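Long-range contact in C. albicans actin interacting protein Aip5 (Candida albicans SC5314, PDB 6M4C), which probably promotes actin filament nucleation as part of the polarisome complex that supports filamentous growth: residues Tyr13-Leu18 / Glu43-Gly48. Sequence-based numbering, arbitrary orientation.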
loop_
_atom_site.group_PDB
_atom_site.type_symbol
_atom_site.label_atom_id
_atom_site.label_comp_id
_atom_site.label_asym_id
_atom_site.label_seq_id
_atom_site.Cartn_x
_atom_site.Cartn_y
_atom_site.Cartn_z
ATOM N N TYR A 13 -8.181 4.235 2.348
ATOM C CA TYR A 13 -7.090 3.960 1.435
ATOM C C TYR A 13 -6.657 5.266 0.815
ATOM O O TYR A 13 -7.494 6.140 0.586
ATOM C CB TYR A 13 -7.511 3.069 0.267
ATOM C CG TYR A 13 -8.104 1.743 0.666
ATOM C CD1 TYR A 13 -7.319 0.732 1.181
ATOM C CD2 TYR A 13 -9.459 1.507 0.545
ATOM C CE1 TYR A 13 -7.864 -0.484 1.559
ATOM C CE2 TYR A 13 -10.022 0.304 0.936
ATOM C CZ TYR A 13 -9.222 -0.699 1.442
ATOM O OH TYR A 13 -9.785 -1.879 1.839
ATOM N N ILE A 14 -5.344 5.368 0.591
ATOM C CA ILE A 14 -4.793 6.275 -0.392
ATOM C C ILE A 14 -4.619 5.523 -1.708
ATOM O O ILE A 14 -3.827 4.583 -1.800
ATOM C CB ILE A 14 -3.476 6.879 0.092
ATOM C CG1 ILE A 14 -3.714 7.729 1.337
ATOM C CG2 ILE A 14 -2.861 7.695 -1.020
ATOM C CD1 ILE A 14 -2.571 8.636 1.693
ATOM N N PHE A 15 -5.390 5.951 -2.720
ATOM C CA PHE A 15 -5.236 5.451 -4.072
ATOM C C PHE A 15 -4.090 6.233 -4.695
ATOM O O PHE A 15 -3.995 7.444 -4.486
ATOM C CB PHE A 15 -6.555 5.564 -4.838
ATOM C CG PHE A 15 -7.534 4.434 -4.618
ATOM C CD1 PHE A 15 -7.606 3.758 -3.405
ATOM C CD2 PHE A 15 -8.373 4.024 -5.637
ATOM C CE1 PHE A 15 -8.524 2.733 -3.205
ATOM C CE2 PHE A 15 -9.284 2.990 -5.439
ATOM C CZ PHE A 15 -9.369 2.348 -4.226
ATOM N N THR A 16 -3.192 5.524 -5.388
ATOM C CA THR A 16 -2.021 6.171 -5.961
ATOM C C THR A 16 -1.380 5.289 -7.033
ATOM O O THR A 16 -1.867 4.188 -7.328
ATOM C CB THR A 16 -1.007 6.561 -4.881
ATOM O OG1 THR A 16 -0.077 7.420 -5.538
ATOM C CG2 THR A 16 -0.271 5.378 -4.289
ATOM N N SER A 17 -0.284 5.800 -7.615
ATOM C CA SER A 17 0.502 5.021 -8.558
ATOM C C SER A 17 1.995 5.238 -8.332
ATOM O O SER A 17 2.491 6.342 -8.511
ATOM C CB SER A 17 0.114 5.332 -9.977
ATOM O OG SER A 17 0.849 4.538 -10.894
ATOM N N LEU A 18 2.701 4.157 -7.983
ATOM C CA LEU A 18 4.138 4.199 -7.779
ATOM C C LEU A 18 4.842 4.337 -9.123
ATOM O O LEU A 18 6.052 4.523 -9.173
ATOM C CB LEU A 18 4.579 2.911 -7.085
ATOM C CG LEU A 18 4.540 2.959 -5.565
ATOM C CD1 LEU A 18 3.113 2.845 -5.073
ATOM C CD2 LEU A 18 5.390 1.846 -4.988
ATOM N N GLU A 43 -4.211 2.300 4.345
ATOM C CA GLU A 43 -3.359 1.466 3.508
ATOM C C GLU A 43 -3.337 2.073 2.111
ATOM O O GLU A 43 -4.352 2.609 1.673
ATOM C CB GLU A 43 -3.900 0.041 3.374
ATOM C CG GLU A 43 -3.910 -0.812 4.628
ATOM C CD GLU A 43 -4.627 -2.149 4.466
ATOM O OE1 GLU A 43 -4.555 -2.725 3.358
ATOM O OE2 GLU A 43 -5.255 -2.627 5.445
ATOM N N TYR A 44 -2.185 1.976 1.425
ATOM C CA TYR A 44 -2.035 2.365 0.029
ATOM C C TYR A 44 -2.609 1.294 -0.905
ATOM O O TYR A 44 -2.665 0.110 -0.561
ATOM C CB TYR A 44 -0.562 2.550 -0.310
ATOM C CG TYR A 44 0.037 3.870 0.088
ATOM C CD1 TYR A 44 -0.171 5.000 -0.678
ATOM C CD2 TYR A 44 0.867 3.984 1.192
ATOM C CE1 TYR A 44 0.408 6.216 -0.353
ATOM C CE2 TYR A 44 1.433 5.198 1.554
ATOM C CZ TYR A 44 1.215 6.318 0.766
ATOM O OH TYR A 44 1.784 7.528 1.060
ATOM N N ARG A 45 -3.096 1.736 -2.076
ATOM C CA ARG A 45 -3.535 0.863 -3.162
ATOM C C ARG A 45 -2.869 1.380 -4.429
ATOM O O ARG A 45 -2.893 2.593 -4.665
ATOM C CB ARG A 45 -5.058 0.880 -3.334
ATOM C CG ARG A 45 -5.831 0.254 -2.186
ATOM C CD ARG A 45 -6.002 -1.226 -2.403
ATOM N NE ARG A 45 -7.211 -1.615 -1.705
ATOM C CZ ARG A 45 -8.438 -1.445 -2.185
ATOM N NH1 ARG A 45 -8.604 -0.936 -3.393
ATOM N NH2 ARG A 45 -9.493 -1.813 -1.476
ATOM N N ASP A 46 -2.221 0.468 -5.178
ATOM C CA ASP A 46 -1.530 0.800 -6.414
ATOM C C ASP A 46 -2.463 0.516 -7.589
ATOM O O ASP A 46 -3.109 -0.526 -7.643
ATOM C CB ASP A 46 -0.229 0.014 -6.539
ATOM C CG ASP A 46 0.797 0.561 -7.523
ATOM O OD1 ASP A 46 1.021 1.797 -7.535
ATOM O OD2 ASP A 46 1.417 -0.272 -8.235
ATOM N N LEU A 47 -2.530 1.455 -8.536
ATOM C CA LEU A 47 -3.431 1.310 -9.668
ATOM C C LEU A 47 -2.693 0.645 -10.827
ATOM O O LEU A 47 -3.201 0.586 -11.944
ATOM C CB LEU A 47 -3.958 2.698 -10.051
ATOM C CG LEU A 47 -5.359 3.029 -9.550
ATOM C CD1 LEU A 47 -5.440 2.870 -8.038
ATOM C CD2 LEU A 47 -5.763 4.426 -9.975
ATOM N N GLY A 48 -1.469 0.198 -10.539
ATOM C CA GLY A 48 -0.619 -0.507 -11.477
ATOM C C GLY A 48 -0.810 -2.018 -11.364
ATOM O O GLY A 48 -0.463 -2.749 -12.286
#
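Arg-45 lays its guanidinium over one face of the Tyr-13 ring in a cation-pi contact, Arg-45 CZ standing 3.8 Å from the Tyr-13 ring centroid and nearly over it. The two planes are inclined by 45°, so the group tips across the ring instead of stacking flat. Arg-45 CB and CG run alongside the Phe-15 ring; the bend at chi2 (-88°) then brings the guanidinium, which lies beyond it, to Tyr-13, with Arg-45 NH1 3.5 Å from Phe-15 CZ. On the other sheet face the Tyr-44 ring lies beside Ile-14, Tyr-44 CE1 to Ile-14 CG2 3.6 Å, and its CD1 meets Thr-16 CG2.

Between these two layers of side chains the strands pair in parallel, Tyr-13 level with Glu-43. Ile-14 N donates to Glu-43 O, Arg-45 N to Ile-14 O, Thr-16 N to Arg-45 O, and Leu-47 N to Thr-16 O. Where the first strand has ended, Asp-46, the last residue of the other strand, reaches Leu-18 with its side chain: its CG is anti to the backbone N (chi1 -161°), and Asp-46 OD1 accepts a nearly straight hydrogen bond from Leu-18 N, 2.9 Å away.

Helix 51-60 packs on Phe-15, Arg-45 and Leu-47, while helix 22-36 packs on Ile-14, Thr-16 and Tyr-44; there Thr-16 OG1 bonds Ser-28 OG. Leu-18 and Tyr-44 also touch the second subunit. Strand 12-16, helix 22-36 and strand 43-46 form the beta-alpha-beta unit that opens a thioredoxin-like fold.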